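Local coordinates for butyryl-CoA dehydrogenase (Marinomonas mediterranea, PDB 6CXT), which belongs to the acyl-CoA dehydrogenase family of flavoproteins and binds flavin-adenine dinucleotide between helical domains and a beta domain, at residues V149-K154 / F214-I219; A183-R188 / Y223-E228; T91-M96 / A236-W241; L137-Q142 / V168-N173; L83-A88 / L202-A207. One frame throughout, in Å; residues are numbered along the deposited sequence.

Contacts 1, 2 and 4 lie together in the beta domain, their centres 9 to 12 Å apart; contact 5 ties that domain, and contact 3 the C-terminal helix 231-245, to helix 81-101. Contact 1 pairs strands 147-158 and 209-220 of one sheet; contact 2 pairs strands 181-187 and 224-225 of the other; contact 4 bridges the two sheets, and side chains such as Leu-150 and Phe-184 meet between them. Along the chain, contact 4 closes before contact 2 opens, whereas the segments of contacts 1 and 2 alternate. Contacts 3 and 5, centres 17 Å apart, use successive parts of helix 81-101, so one helix serves two domain junctions beside the bound ligands.

Contact 1: V149-K154 / F214-I219; sequences VLNGGK and FDNCTI
Leu-150 and Cys-217 face each other as an antiparallel hydrogen-bonded pair, and their side chains leave the sheet on the same face as that of Phe-214. The methyl CD1 of Leu-150 reaches across to CD1 of Ile-219 at 3.9 Å, the two branched chains meeting at a slant. Further along, the Phe-214 ring turns its edge to Gly-152 O and to CG of Lys-154, whose side chain runs at about a right angle to the aromatic one. The Lys-154 ammonium continues away to a salt bridge with Glu-127.

On the other face Val-149 CG1, anti to its backbone N (chi1 176°), lies 3.6 Å from Asn-216 OD1. The register slips between the pairs Leu-150/Cys-217 and Gly-152/Phe-214: Asn-216 and Cys-217 both stand opposite Leu-150 in a G1 bulge. Gly-152 has phi 158°, a backbone shape in which a side chain would crowd the preceding carbonyl. The Asn-216 N-H, poorly angled toward Leu-150 O, goes instead to Asn-151 OD1 at 2.9 Å, in the amide plane. A water donates to this OD1 and to Asp-215 OD1. An amide oxygen accepting two protons thus takes up the backbone N-H that the bulge turns out of the regular ladder.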
# COMPACT_ATOMS: atom_id res chain seq x y z
N VAL B 149 -46.29 17.96 7.05
CA VAL B 149 -46.54 16.56 7.22
C VAL B 149 -45.35 15.82 6.59
O VAL B 149 -45.09 15.94 5.37
CB VAL B 149 -47.87 16.17 6.56
CG1 VAL B 149 -48.17 14.68 6.60
CG2 VAL B 149 -49.02 16.96 7.24
N LEU B 150 -44.69 14.99 7.42
CA LEU B 150 -43.45 14.28 7.02
C LEU B 150 -43.76 12.82 6.84
O LEU B 150 -44.46 12.19 7.67
CB LEU B 150 -42.37 14.49 8.08
CG LEU B 150 -41.43 15.69 7.90
CD1 LEU B 150 -42.10 17.05 8.14
CD2 LEU B 150 -40.21 15.52 8.79
N ASN B 151 -43.27 12.27 5.73
CA ASN B 151 -43.51 10.93 5.43
C ASN B 151 -42.27 10.25 4.84
O ASN B 151 -41.80 10.66 3.79
CB ASN B 151 -44.64 10.87 4.43
CG ASN B 151 -45.41 9.60 4.53
OD1 ASN B 151 -46.12 9.36 5.51
ND2 ASN B 151 -45.25 8.75 3.53
N GLY B 152 -41.77 9.19 5.49
CA GLY B 152 -40.69 8.38 4.84
C GLY B 152 -39.91 7.59 5.89
O GLY B 152 -40.11 7.79 7.10
N GLY B 153 -39.03 6.69 5.42
CA GLY B 153 -38.12 5.89 6.32
C GLY B 153 -36.67 6.42 6.26
O GLY B 153 -36.22 6.88 5.21
N LYS B 154 -35.98 6.41 7.39
CA LYS B 154 -34.60 6.81 7.46
C LYS B 154 -33.88 5.53 7.94
O LYS B 154 -34.36 4.86 8.87
CB LYS B 154 -34.40 8.03 8.38
CG LYS B 154 -34.95 9.36 7.81
CD LYS B 154 -34.46 9.66 6.38
CE LYS B 154 -34.65 11.13 6.00
NZ LYS B 154 -34.15 11.36 4.60
N PHE B 214 -41.29 7.57 9.51
CA PHE B 214 -42.12 8.74 9.79
C PHE B 214 -43.37 8.53 8.97
O PHE B 214 -43.34 8.57 7.72
CB PHE B 214 -41.38 10.01 9.42
CG PHE B 214 -40.12 10.23 10.22
CD1 PHE B 214 -40.16 10.85 11.48
CD2 PHE B 214 -38.87 9.80 9.72
CE1 PHE B 214 -39.01 11.08 12.24
CE2 PHE B 214 -37.71 10.02 10.48
CZ PHE B 214 -37.76 10.65 11.73
N ASP B 215 -44.44 8.17 9.65
CA ASP B 215 -45.72 7.86 9.00
C ASP B 215 -46.64 9.05 9.24
O ASP B 215 -47.24 9.17 10.34
CB ASP B 215 -46.30 6.57 9.61
CG ASP B 215 -47.71 6.24 9.10
OD1 ASP B 215 -48.16 6.76 8.09
OD2 ASP B 215 -48.36 5.39 9.73
N ASN B 216 -46.71 9.95 8.25
CA ASN B 216 -47.56 11.16 8.34
C ASN B 216 -47.40 11.87 9.65
O ASN B 216 -48.35 12.00 10.44
CB ASN B 216 -49.05 10.79 8.05
CG ASN B 216 -49.28 10.47 6.56
OD1 ASN B 216 -48.87 11.23 5.66
ND2 ASN B 216 -49.91 9.34 6.30
N CYS B 217 -46.18 12.30 9.91
CA CYS B 217 -45.87 12.99 11.14
C CYS B 217 -46.16 14.44 10.86
O CYS B 217 -45.59 15.01 9.91
CB CYS B 217 -44.36 12.82 11.48
SG CYS B 217 -44.05 11.14 12.03
N THR B 218 -46.99 15.04 11.72
CA THR B 218 -47.28 16.46 11.65
C THR B 218 -46.48 17.27 12.58
O THR B 218 -46.51 17.07 13.81
CB THR B 218 -48.82 16.66 11.86
OG1 THR B 218 -49.44 15.98 10.78
CG2 THR B 218 -49.18 18.14 11.84
N ILE B 219 -45.75 18.23 12.04
CA ILE B 219 -45.04 19.11 12.95
C ILE B 219 -45.26 20.60 12.60
O ILE B 219 -45.44 20.94 11.41
CB ILE B 219 -43.49 18.85 12.94
CG1 ILE B 219 -42.97 19.00 11.51
CG2 ILE B 219 -43.15 17.41 13.43
CD1 ILE B 219 -41.46 19.00 11.46
O HOH W 1 -47.25 6.91 5.65

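Contact 2: A183-R188 / Y223-E228; sequences AFVVPR and YALGRE
Val-185 N donates to Tyr-223 O at 2.9 Å and almost straight, 178° at the hydrogen, while Leu-225 N reaches Ala-183 O from above the carbonyl plane. Between them Phe-184 and Ala-224 form an antiparallel non-hydrogen-bonded pair, with the close spacing of such pairs, 4.2 Å between CA atoms. A water extends the polar link, accepting from Ala-183 N and donating to the carbonyls of Leu-225 and Arg-227.

The apolar contacts divide between the two faces. Val-185 CG2, anti to the carbonyl carbon, meets Leu-225 CD1 at 3.6 Å, and Ala-183 CB lies against Leu-225 CB. On the other face the small Ala-224 CB leaves room for the Phe-184 ring beside it, 4.0 Å from CD1.

One aromatic contact ends the pairing. Pro-187 CG lies over one face of the Tyr-223 ring, offset toward the rim and 4.1 Å from its centroid, a CH-pi contact in which proline presents CH groups to the aromatic face. The Tyr-223 hydroxyl is hydrogen-bonded to Gln-109.

The short, weakly bonded strand 224-225 is one of the two outer strands of its sheet within the chain. Helix 104-114 packs on Val-185, Tyr-223 and Leu-225 through Leu-106, while Phe-184 packs against Ile-219 of strand 209-220.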
# COMPACT_ATOMS: atom_id res chain seq x y z
N ALA B 183 -34.66 20.93 6.19
CA ALA B 183 -34.31 20.34 7.46
C ALA B 183 -35.36 20.65 8.51
O ALA B 183 -35.82 21.80 8.62
CB ALA B 183 -32.96 20.85 7.92
N PHE B 184 -35.70 19.64 9.31
CA PHE B 184 -36.71 19.78 10.38
C PHE B 184 -36.20 19.10 11.65
O PHE B 184 -35.53 18.06 11.56
CB PHE B 184 -37.97 19.01 9.97
CG PHE B 184 -38.65 19.55 8.74
CD1 PHE B 184 -39.56 20.62 8.83
CD2 PHE B 184 -38.40 18.97 7.49
CE1 PHE B 184 -40.20 21.09 7.70
CE2 PHE B 184 -39.03 19.45 6.33
CZ PHE B 184 -39.96 20.51 6.45
N VAL B 185 -36.50 19.67 12.79
CA VAL B 185 -36.31 19.00 14.08
C VAL B 185 -37.63 18.34 14.41
O VAL B 185 -38.66 19.03 14.51
CB VAL B 185 -35.95 20.00 15.18
CG1 VAL B 185 -35.88 19.30 16.55
CG2 VAL B 185 -34.64 20.70 14.88
N VAL B 186 -37.64 17.01 14.55
CA VAL B 186 -38.87 16.25 14.73
C VAL B 186 -38.84 15.67 16.16
O VAL B 186 -38.03 14.77 16.43
CB VAL B 186 -39.03 15.15 13.69
CG1 VAL B 186 -40.33 14.35 13.89
CG2 VAL B 186 -38.98 15.74 12.28
N PRO B 187 -39.68 16.15 17.05
CA PRO B 187 -39.67 15.57 18.39
C PRO B 187 -40.09 14.09 18.37
O PRO B 187 -40.91 13.69 17.61
CB PRO B 187 -40.65 16.44 19.17
CG PRO B 187 -40.80 17.67 18.37
CD PRO B 187 -40.60 17.28 16.95
N ARG B 188 -39.47 13.30 19.23
CA ARG B 188 -39.75 11.89 19.36
C ARG B 188 -41.23 11.59 19.65
O ARG B 188 -41.72 10.66 19.14
CB ARG B 188 -38.87 11.27 20.45
CG ARG B 188 -38.97 9.78 20.65
CD ARG B 188 -38.76 8.95 19.42
NE ARG B 188 -38.68 7.53 19.69
CZ ARG B 188 -37.64 6.92 20.19
NH1 ARG B 188 -36.57 7.59 20.53
NH2 ARG B 188 -37.68 5.62 20.38
N TYR B 223 -40.55 24.21 13.77
CA TYR B 223 -39.54 23.14 13.89
C TYR B 223 -38.62 23.03 12.66
O TYR B 223 -37.63 22.29 12.73
CB TYR B 223 -40.20 21.77 14.18
CG TYR B 223 -40.61 21.64 15.63
CD1 TYR B 223 -39.65 21.50 16.63
CD2 TYR B 223 -41.98 21.71 16.00
CE1 TYR B 223 -40.01 21.43 17.97
CE2 TYR B 223 -42.35 21.61 17.34
CZ TYR B 223 -41.38 21.46 18.31
OH TYR B 223 -41.76 21.38 19.61
N ALA B 224 -38.93 23.75 11.57
CA ALA B 224 -38.03 23.81 10.40
C ALA B 224 -36.75 24.52 10.79
O ALA B 224 -36.76 25.50 11.55
CB ALA B 224 -38.69 24.47 9.18
N LEU B 225 -35.63 23.98 10.29
CA LEU B 225 -34.33 24.63 10.40
C LEU B 225 -34.08 25.37 9.08
O LEU B 225 -34.09 24.75 7.99
CB LEU B 225 -33.26 23.56 10.61
CG LEU B 225 -32.64 23.35 11.98
CD1 LEU B 225 -33.60 23.67 13.12
CD2 LEU B 225 -32.03 21.96 12.06
N GLY B 226 -33.85 26.67 9.18
CA GLY B 226 -33.62 27.52 8.00
C GLY B 226 -34.89 27.67 7.18
O GLY B 226 -35.97 27.46 7.69
N ARG B 227 -34.74 27.98 5.91
CA ARG B 227 -35.86 28.20 5.00
C ARG B 227 -36.19 26.95 4.24
O ARG B 227 -35.34 26.06 4.08
CB ARG B 227 -35.47 29.33 4.01
CG ARG B 227 -35.49 30.72 4.61
CD ARG B 227 -34.64 31.68 3.79
NE ARG B 227 -33.39 31.98 4.48
CZ ARG B 227 -32.23 32.30 3.91
NH1 ARG B 227 -32.11 32.37 2.59
NH2 ARG B 227 -31.16 32.53 4.68
N GLU B 228 -37.41 26.84 3.72
CA GLU B 228 -37.71 25.80 2.74
C GLU B 228 -36.65 25.83 1.63
O GLU B 228 -36.28 26.91 1.13
CB GLU B 228 -39.11 25.93 2.15
CG GLU B 228 -39.56 24.70 1.33
CD GLU B 228 -39.16 24.75 -0.16
OE1 GLU B 228 -39.18 25.89 -0.70
OE2 GLU B 228 -38.87 23.69 -0.82
O HOH W 2 -34.08 23.80 5.54

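Contact 3: T91-M96 / A236-W241; sequences TFACSM and AASMDW. With FK4 (S-[2-({N-[(2R)-2-hydroxy-4-{[(R)-hydroxy(oxo)-lambda~5~-phosphanyl]oxy}-3,3-dimethylbutanoyl]-beta-alanyl}amino)ethyl] 1H-pyrrole-2-carbothioate), chain C.
Met-96 sets its terminal methyl on the indole of Trp-241: CE lies over one face, offset toward the rim, only 3.4 Å from CZ2 and 3.6 Å from the centroid of the six-membered ring. Bends at chi2 (-53°) and chi3 (-66°) place SD and CE there, and with SD 4.7 Å from the same centroid this is a Met-aromatic contact. A flexible, polarisable methionine suits a place against a broad flat ring.

Phe-92 comes to the same indole differently: its side chain crosses that of Trp-241 at about a right angle, and the edge of its ring puts CD1 4.0 Å from CE3. No direct hydrogen bond joins the segments 91-96 and 236-241, though Trp-241 NE1 bonds weakly to Glu-100. A water links them instead, donating to Ala-93 O at 2.7 Å and hydrogen-bonded to Ser-238 OG. The Ala-93 carbonyl lies at a wider, pi-type turn, in which Met-96 N bonds to Thr-91 O.

Met-239 turns to the ligand side, where its CE lies 3.9 Å from S18 of FK4 and 4.2 Å from Ala-93 CB. Two helices, from the N-terminal and C-terminal domains of the acyl-CoA dehydrogenase fold, thus pack through an aromatic-methionine cluster beside the FK4 pocket, which includes Ala-236 and Met-239.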
# COMPACT_ATOMS: atom_id res chain seq x y z
N THR B 91 -24.03 16.15 19.14
CA THR B 91 -23.53 17.53 19.21
C THR B 91 -23.31 18.16 17.84
O THR B 91 -23.76 19.28 17.61
CB THR B 91 -22.24 17.63 20.02
OG1 THR B 91 -22.52 17.20 21.35
CG2 THR B 91 -21.68 19.09 20.07
N PHE B 92 -22.61 17.46 16.93
CA PHE B 92 -22.14 18.13 15.72
C PHE B 92 -23.11 18.03 14.59
O PHE B 92 -23.19 18.95 13.76
CB PHE B 92 -20.69 17.68 15.37
CG PHE B 92 -19.74 18.09 16.45
CD1 PHE B 92 -19.35 19.43 16.57
CD2 PHE B 92 -19.30 17.19 17.39
CE1 PHE B 92 -18.54 19.87 17.58
CE2 PHE B 92 -18.47 17.62 18.43
CZ PHE B 92 -18.08 18.96 18.52
N ALA B 93 -23.84 16.92 14.50
CA ALA B 93 -24.81 16.81 13.44
C ALA B 93 -26.20 17.39 13.82
O ALA B 93 -27.06 17.57 12.94
CB ALA B 93 -24.95 15.38 12.89
N CYS B 94 -26.43 17.62 15.11
CA CYS B 94 -27.77 18.02 15.58
C CYS B 94 -27.75 19.35 16.30
O CYS B 94 -28.43 20.31 15.83
CB CYS B 94 -28.41 16.92 16.44
SG CYS B 94 -28.50 15.31 15.59
N SER B 95 -27.03 19.44 17.43
CA SER B 95 -26.93 20.71 18.16
C SER B 95 -26.37 21.86 17.31
O SER B 95 -26.86 22.98 17.39
CB SER B 95 -26.15 20.61 19.46
OG SER B 95 -26.68 19.58 20.28
N MET B 96 -25.35 21.59 16.48
CA MET B 96 -24.79 22.69 15.69
C MET B 96 -25.73 23.25 14.58
O MET B 96 -25.87 24.48 14.47
CB MET B 96 -23.37 22.33 15.16
CG MET B 96 -22.36 22.15 16.28
SD MET B 96 -22.21 23.50 17.48
CE MET B 96 -21.55 24.77 16.40
N ALA B 236 -24.91 19.89 4.37
CA ALA B 236 -23.47 20.11 4.12
C ALA B 236 -22.81 20.84 5.28
O ALA B 236 -21.68 20.48 5.68
CB ALA B 236 -23.23 20.82 2.79
N ALA B 237 -23.46 21.83 5.87
CA ALA B 237 -22.83 22.55 6.96
C ALA B 237 -22.69 21.70 8.23
O ALA B 237 -21.73 21.83 9.01
CB ALA B 237 -23.60 23.83 7.29
N SER B 238 -23.64 20.82 8.42
CA SER B 238 -23.61 19.96 9.62
C SER B 238 -22.49 18.88 9.43
O SER B 238 -21.80 18.56 10.36
CB SER B 238 -25.00 19.39 9.84
OG SER B 238 -25.13 18.01 9.72
N MET B 239 -22.37 18.35 8.22
CA MET B 239 -21.25 17.42 7.88
C MET B 239 -19.90 18.13 7.97
O MET B 239 -18.91 17.53 8.36
CB MET B 239 -21.44 16.81 6.52
CG MET B 239 -22.49 15.74 6.45
SD MET B 239 -22.26 14.45 7.74
CE MET B 239 -23.48 14.95 8.99
N ASP B 240 -19.86 19.42 7.68
CA ASP B 240 -18.60 20.14 7.91
C ASP B 240 -18.21 20.13 9.37
O ASP B 240 -17.04 19.93 9.71
CB ASP B 240 -18.63 21.54 7.31
CG ASP B 240 -17.24 22.10 7.12
OD1 ASP B 240 -16.47 21.53 6.30
OD2 ASP B 240 -16.92 23.09 7.80
N TRP B 241 -19.19 20.29 10.26
CA TRP B 241 -18.95 20.17 11.67
C TRP B 241 -18.59 18.73 12.09
O TRP B 241 -17.66 18.52 12.87
CB TRP B 241 -20.20 20.60 12.50
CG TRP B 241 -20.27 22.10 12.65
CD1 TRP B 241 -21.13 22.98 12.00
CD2 TRP B 241 -19.47 22.89 13.51
NE1 TRP B 241 -20.88 24.27 12.39
CE2 TRP B 241 -19.88 24.26 13.33
CE3 TRP B 241 -18.43 22.61 14.41
CZ2 TRP B 241 -19.25 25.30 13.97
CZ3 TRP B 241 -17.84 23.64 15.08
CH2 TRP B 241 -18.27 24.99 14.87
O01 FK4 C . -21.18 19.46 -0.37
P02 FK4 C . -22.48 18.97 -1.10
O03 FK4 C . -22.70 17.42 -1.18
C04 FK4 C . -21.60 16.58 -1.36
C05 FK4 C . -21.89 15.27 -2.02
C06 FK4 C . -20.57 14.47 -2.09
C07 FK4 C . -22.45 15.57 -3.44
C08 FK4 C . -22.99 14.48 -1.27
O09 FK4 C . -23.52 13.42 -2.02
C10 FK4 C . -22.54 13.99 0.12
N11 FK4 C . -22.59 12.54 0.27
C12 FK4 C . -22.17 11.98 1.50
C13 FK4 C . -23.34 11.80 2.49
C14 FK4 C . -22.92 11.82 3.89
N15 FK4 C . -23.82 11.10 4.69
C16 FK4 C . -23.63 11.07 6.14
C17 FK4 C . -24.97 10.88 6.88
S18 FK4 C . -24.86 11.31 8.59
C19 FK4 C . -23.64 10.16 9.22
C20 FK4 C . -23.68 10.35 10.68
C21 FK4 C . -23.13 9.55 11.66
C22 FK4 C . -23.43 10.19 12.88
C23 FK4 C . -24.17 11.37 12.61
N24 FK4 C . -24.32 11.49 11.28
O25 FK4 C . -23.36 9.14 8.54
O26 FK4 C . -21.94 12.43 4.33
O27 FK4 C . -22.10 14.73 1.07
O28 FK4 C . -23.64 19.56 -0.38
O HOH W 3 -27.52 17.27 10.34

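Contact 4: L137-Q142 / V168-N173; sequences LATTAQ and VYATTN
A bridge between the two sheets of the beta domain is made where Thr-139 to Ala-141 meets Ala-170 to Thr-172, the strand segments 140-142 and 168-171 being 73° apart. At such an angle the backbones can pair only briefly, in a single bridge between Thr-140 and Thr-171. Thr-171 N donates to Thr-139 O at 2.7 Å, and Ala-141 N returns a bond of 3.0 Å to Thr-171 O, approaching from above the carbonyl plane.

The Thr-171 side chain adds a third link. Its OG1, anti to the carbonyl carbon (chi1 -58°), donates to Leu-137 O at 2.6 Å, 22° out of the carbonyl plane. The same hydroxyl accepts from a water that in turn takes the N-H of Leu-137, so one threonine holds the carbonyl of this loop residue directly and its N-H through the water. Leu-137 CD1 rests 3.5 Å from Tyr-169 O and also touches Tyr-169 CB.

Small residues fill the crossing. Ala-141 CB touches both Thr-172 CG2, at 3.7 Å, and Ala-170 CB, at 4.0 Å, while Thr-139 CG2 reaches Ala-170 CB from another direction. The hydroxyls of Thr-139 and Thr-172 turn to Glu-127 and Glu-228 respectively.

Strand 140-144 pairs with 147-158, and strand 165-171 with 181-187. The steep local angle is consistent with the two roughly orthogonal sheets of the middle beta domain of acyl-CoA dehydrogenases.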
# COMPACT_ATOMS: atom_id res chain seq x y z
N LEU B 137 -34.09 12.46 -2.05
CA LEU B 137 -34.64 11.88 -0.80
C LEU B 137 -36.11 11.51 -1.01
O LEU B 137 -36.90 12.36 -1.47
CB LEU B 137 -34.45 12.84 0.39
CG LEU B 137 -33.00 13.24 0.70
CD1 LEU B 137 -33.01 14.21 1.84
CD2 LEU B 137 -32.15 12.00 1.05
N ALA B 138 -36.43 10.23 -0.77
CA ALA B 138 -37.79 9.70 -0.78
C ALA B 138 -38.68 10.22 0.38
O ALA B 138 -39.89 10.27 0.24
CB ALA B 138 -37.79 8.19 -0.83
N THR B 139 -38.07 10.63 1.49
CA THR B 139 -38.79 11.24 2.61
C THR B 139 -39.29 12.61 2.14
O THR B 139 -38.53 13.43 1.65
CB THR B 139 -37.92 11.36 3.86
OG1 THR B 139 -37.50 10.03 4.25
CG2 THR B 139 -38.73 12.01 5.06
N THR B 140 -40.61 12.84 2.29
CA THR B 140 -41.25 14.11 1.82
C THR B 140 -41.76 14.94 2.98
O THR B 140 -42.05 14.39 4.05
CB THR B 140 -42.43 13.84 0.89
OG1 THR B 140 -43.36 13.03 1.59
CG2 THR B 140 -41.97 13.10 -0.34
N ALA B 141 -41.83 16.26 2.80
CA ALA B 141 -42.50 17.09 3.76
C ALA B 141 -43.50 17.96 2.98
O ALA B 141 -43.09 18.70 2.10
CB ALA B 141 -41.52 17.96 4.52
N GLN B 142 -44.79 17.87 3.31
CA GLN B 142 -45.86 18.65 2.64
C GLN B 142 -46.36 19.77 3.59
O GLN B 142 -46.66 19.52 4.77
CB GLN B 142 -46.99 17.71 2.24
CG GLN B 142 -48.10 18.34 1.39
CD GLN B 142 -47.68 18.70 -0.04
OE1 GLN B 142 -46.72 19.45 -0.27
NE2 GLN B 142 -48.40 18.16 -1.01
N VAL B 168 -34.20 15.81 10.57
CA VAL B 168 -34.66 14.97 9.47
C VAL B 168 -34.58 15.84 8.23
O VAL B 168 -34.93 17.02 8.30
CB VAL B 168 -36.11 14.54 9.71
CG1 VAL B 168 -36.67 13.73 8.55
CG2 VAL B 168 -36.19 13.76 11.00
N TYR B 169 -34.09 15.26 7.13
CA TYR B 169 -33.90 15.98 5.88
C TYR B 169 -34.90 15.36 4.93
O TYR B 169 -34.96 14.13 4.79
CB TYR B 169 -32.39 15.87 5.38
CG TYR B 169 -31.45 16.63 6.28
CD1 TYR B 169 -30.90 16.03 7.43
CD2 TYR B 169 -31.09 17.92 6.00
CE1 TYR B 169 -30.09 16.75 8.28
CE2 TYR B 169 -30.25 18.63 6.84
CZ TYR B 169 -29.74 18.04 7.96
OH TYR B 169 -28.92 18.77 8.77
N ALA B 170 -35.74 16.20 4.30
CA ALA B 170 -36.91 15.70 3.56
C ALA B 170 -37.06 16.50 2.25
O ALA B 170 -36.63 17.63 2.20
CB ALA B 170 -38.19 15.81 4.40
N THR B 171 -37.63 15.89 1.22
CA THR B 171 -37.88 16.64 -0.03
C THR B 171 -39.15 17.51 0.13
O THR B 171 -40.25 16.96 0.36
CB THR B 171 -38.03 15.68 -1.19
OG1 THR B 171 -36.82 14.91 -1.27
CG2 THR B 171 -38.20 16.47 -2.54
N THR B 172 -38.99 18.82 0.04
CA THR B 172 -40.12 19.74 -0.06
C THR B 172 -40.54 20.15 -1.49
O THR B 172 -41.71 20.57 -1.68
CB THR B 172 -39.95 20.95 0.83
OG1 THR B 172 -38.64 21.51 0.66
CG2 THR B 172 -40.19 20.57 2.31
N ASN B 173 -39.65 19.98 -2.49
CA ASN B 173 -39.99 20.33 -3.90
C ASN B 173 -39.07 19.58 -4.86
O ASN B 173 -37.92 19.99 -5.05
CB ASN B 173 -39.95 21.86 -4.10
CG ASN B 173 -40.48 22.34 -5.48
OD1 ASN B 173 -40.99 23.46 -5.58
ND2 ASN B 173 -40.32 21.55 -6.52
O HOH W 4 -34.56 15.26 -2.63
O HOH W 5 -43.67 20.28 -0.03

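Contact 5: L83-A88 / L202-A207; sequences LLFAGA and LGLRSA. With EDO (1,2-ethanediol), chain E.
Residues 83-88 of helix 81-101 meet a type I beta turn running from Leu-204 to Ala-207, closed by a bond from Ala-207 N to Leu-204 O, and no direct hydrogen bond passes between the two segments.

The side chains make the joint. Phe-85, with CG anti to its backbone N (chi1 169°), brings CD2 to within 3.4 Å of Ala-207 CB, which sits at the edge of the ring near its plane. Leu-204 comes over one face: its CD1 stands 4.1 Å above the plane, offset toward the rim, and the two side chains cross at about a right angle. A branched leucine can cover an aromatic face, while alanine is small enough to lie close at the edge. Ala-86 continues the apolar surface, its CB 3.9 Å from that of Ala-207, so that helix and turn approach closely.

At the start of the helical segment Ser-206 CB lies 3.7 Å from Leu-83 N. The Ser-206 hydroxyl is hydrogen-bonded to Asp-80, whose carboxylate also receives Leu-83 N. A 1,2-ethanediol, probably from the crystallisation liquor, accepts the N-H of Ser-206 through O1 at 2.9 Å.

Phe-85 also touches Phe-362, FAD and FK4, and Leu-204 packs on Tyr-343 of the second subunit. Apolar contact therefore helps to place a pocket-lining ring, while the polar groups at its border are gathered around the carboxylate of Asp-80.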
# COMPACT_ATOMS: atom_id res chain seq x y z
N LEU B 83 -19.54 5.25 22.52
CA LEU B 83 -20.25 6.24 23.35
C LEU B 83 -19.87 7.67 22.94
O LEU B 83 -20.74 8.56 22.79
CB LEU B 83 -20.03 6.00 24.85
CG LEU B 83 -20.69 7.05 25.80
CD1 LEU B 83 -22.19 7.04 25.60
CD2 LEU B 83 -20.41 6.71 27.25
N LEU B 84 -18.57 7.92 22.76
CA LEU B 84 -18.09 9.23 22.30
C LEU B 84 -18.69 9.58 20.95
O LEU B 84 -19.02 10.75 20.72
CB LEU B 84 -16.56 9.25 22.23
CG LEU B 84 -15.92 9.17 23.63
CD1 LEU B 84 -14.39 9.08 23.43
CD2 LEU B 84 -16.32 10.36 24.54
N PHE B 85 -18.75 8.59 20.08
CA PHE B 85 -19.29 8.74 18.73
C PHE B 85 -20.79 9.16 18.82
O PHE B 85 -21.18 10.10 18.18
CB PHE B 85 -19.16 7.42 18.01
CG PHE B 85 -19.92 7.34 16.71
CD1 PHE B 85 -19.57 8.14 15.63
CD2 PHE B 85 -20.93 6.41 16.55
CE1 PHE B 85 -20.31 8.07 14.41
CE2 PHE B 85 -21.68 6.31 15.35
CZ PHE B 85 -21.34 7.13 14.27
N ALA B 86 -21.58 8.42 19.60
CA ALA B 86 -23.01 8.81 19.86
C ALA B 86 -23.11 10.28 20.29
O ALA B 86 -23.99 11.03 19.83
CB ALA B 86 -23.65 7.87 20.89
N GLY B 87 -22.23 10.67 21.20
CA GLY B 87 -22.24 12.00 21.79
C GLY B 87 -21.89 13.03 20.74
O GLY B 87 -22.45 14.13 20.71
N ALA B 88 -20.92 12.70 19.86
CA ALA B 88 -20.48 13.66 18.86
C ALA B 88 -21.48 13.79 17.73
O ALA B 88 -21.63 14.87 17.15
CB ALA B 88 -19.06 13.27 18.34
N LEU B 202 -20.82 -4.33 13.45
CA LEU B 202 -19.43 -4.83 13.70
C LEU B 202 -18.82 -4.17 14.93
O LEU B 202 -18.20 -4.84 15.77
CB LEU B 202 -18.55 -4.51 12.47
CG LEU B 202 -17.07 -4.96 12.62
CD1 LEU B 202 -17.00 -6.48 12.80
CD2 LEU B 202 -16.36 -4.56 11.31
N GLY B 203 -19.01 -2.84 15.08
CA GLY B 203 -18.46 -2.11 16.21
C GLY B 203 -19.37 -1.07 16.78
O GLY B 203 -20.58 -1.03 16.43
N LEU B 204 -18.80 -0.25 17.67
CA LEU B 204 -19.47 0.97 18.22
C LEU B 204 -20.79 0.59 18.88
O LEU B 204 -21.82 1.24 18.65
CB LEU B 204 -19.69 2.02 17.11
CG LEU B 204 -18.45 2.48 16.32
CD1 LEU B 204 -18.86 3.19 15.02
CD2 LEU B 204 -17.53 3.40 17.13
N ARG B 205 -20.74 -0.51 19.60
CA ARG B 205 -21.91 -1.06 20.27
C ARG B 205 -22.68 -0.03 21.12
O ARG B 205 -23.90 -0.06 21.13
CB ARG B 205 -21.51 -2.34 21.06
N SER B 206 -22.00 0.90 21.79
CA SER B 206 -22.70 1.88 22.64
C SER B 206 -23.46 2.95 21.85
O SER B 206 -24.22 3.70 22.47
CB SER B 206 -21.81 2.55 23.67
OG SER B 206 -21.27 1.53 24.54
N ALA B 207 -23.23 3.03 20.53
CA ALA B 207 -23.94 4.04 19.71
C ALA B 207 -25.06 3.28 19.02
O ALA B 207 -24.81 2.54 18.09
CB ALA B 207 -23.00 4.69 18.68
C1 EDO E . -18.31 0.13 21.98
O1 EDO E . -19.18 1.28 22.01
C2 EDO E . -16.80 0.46 22.09
O2 EDO E . -16.51 1.31 20.95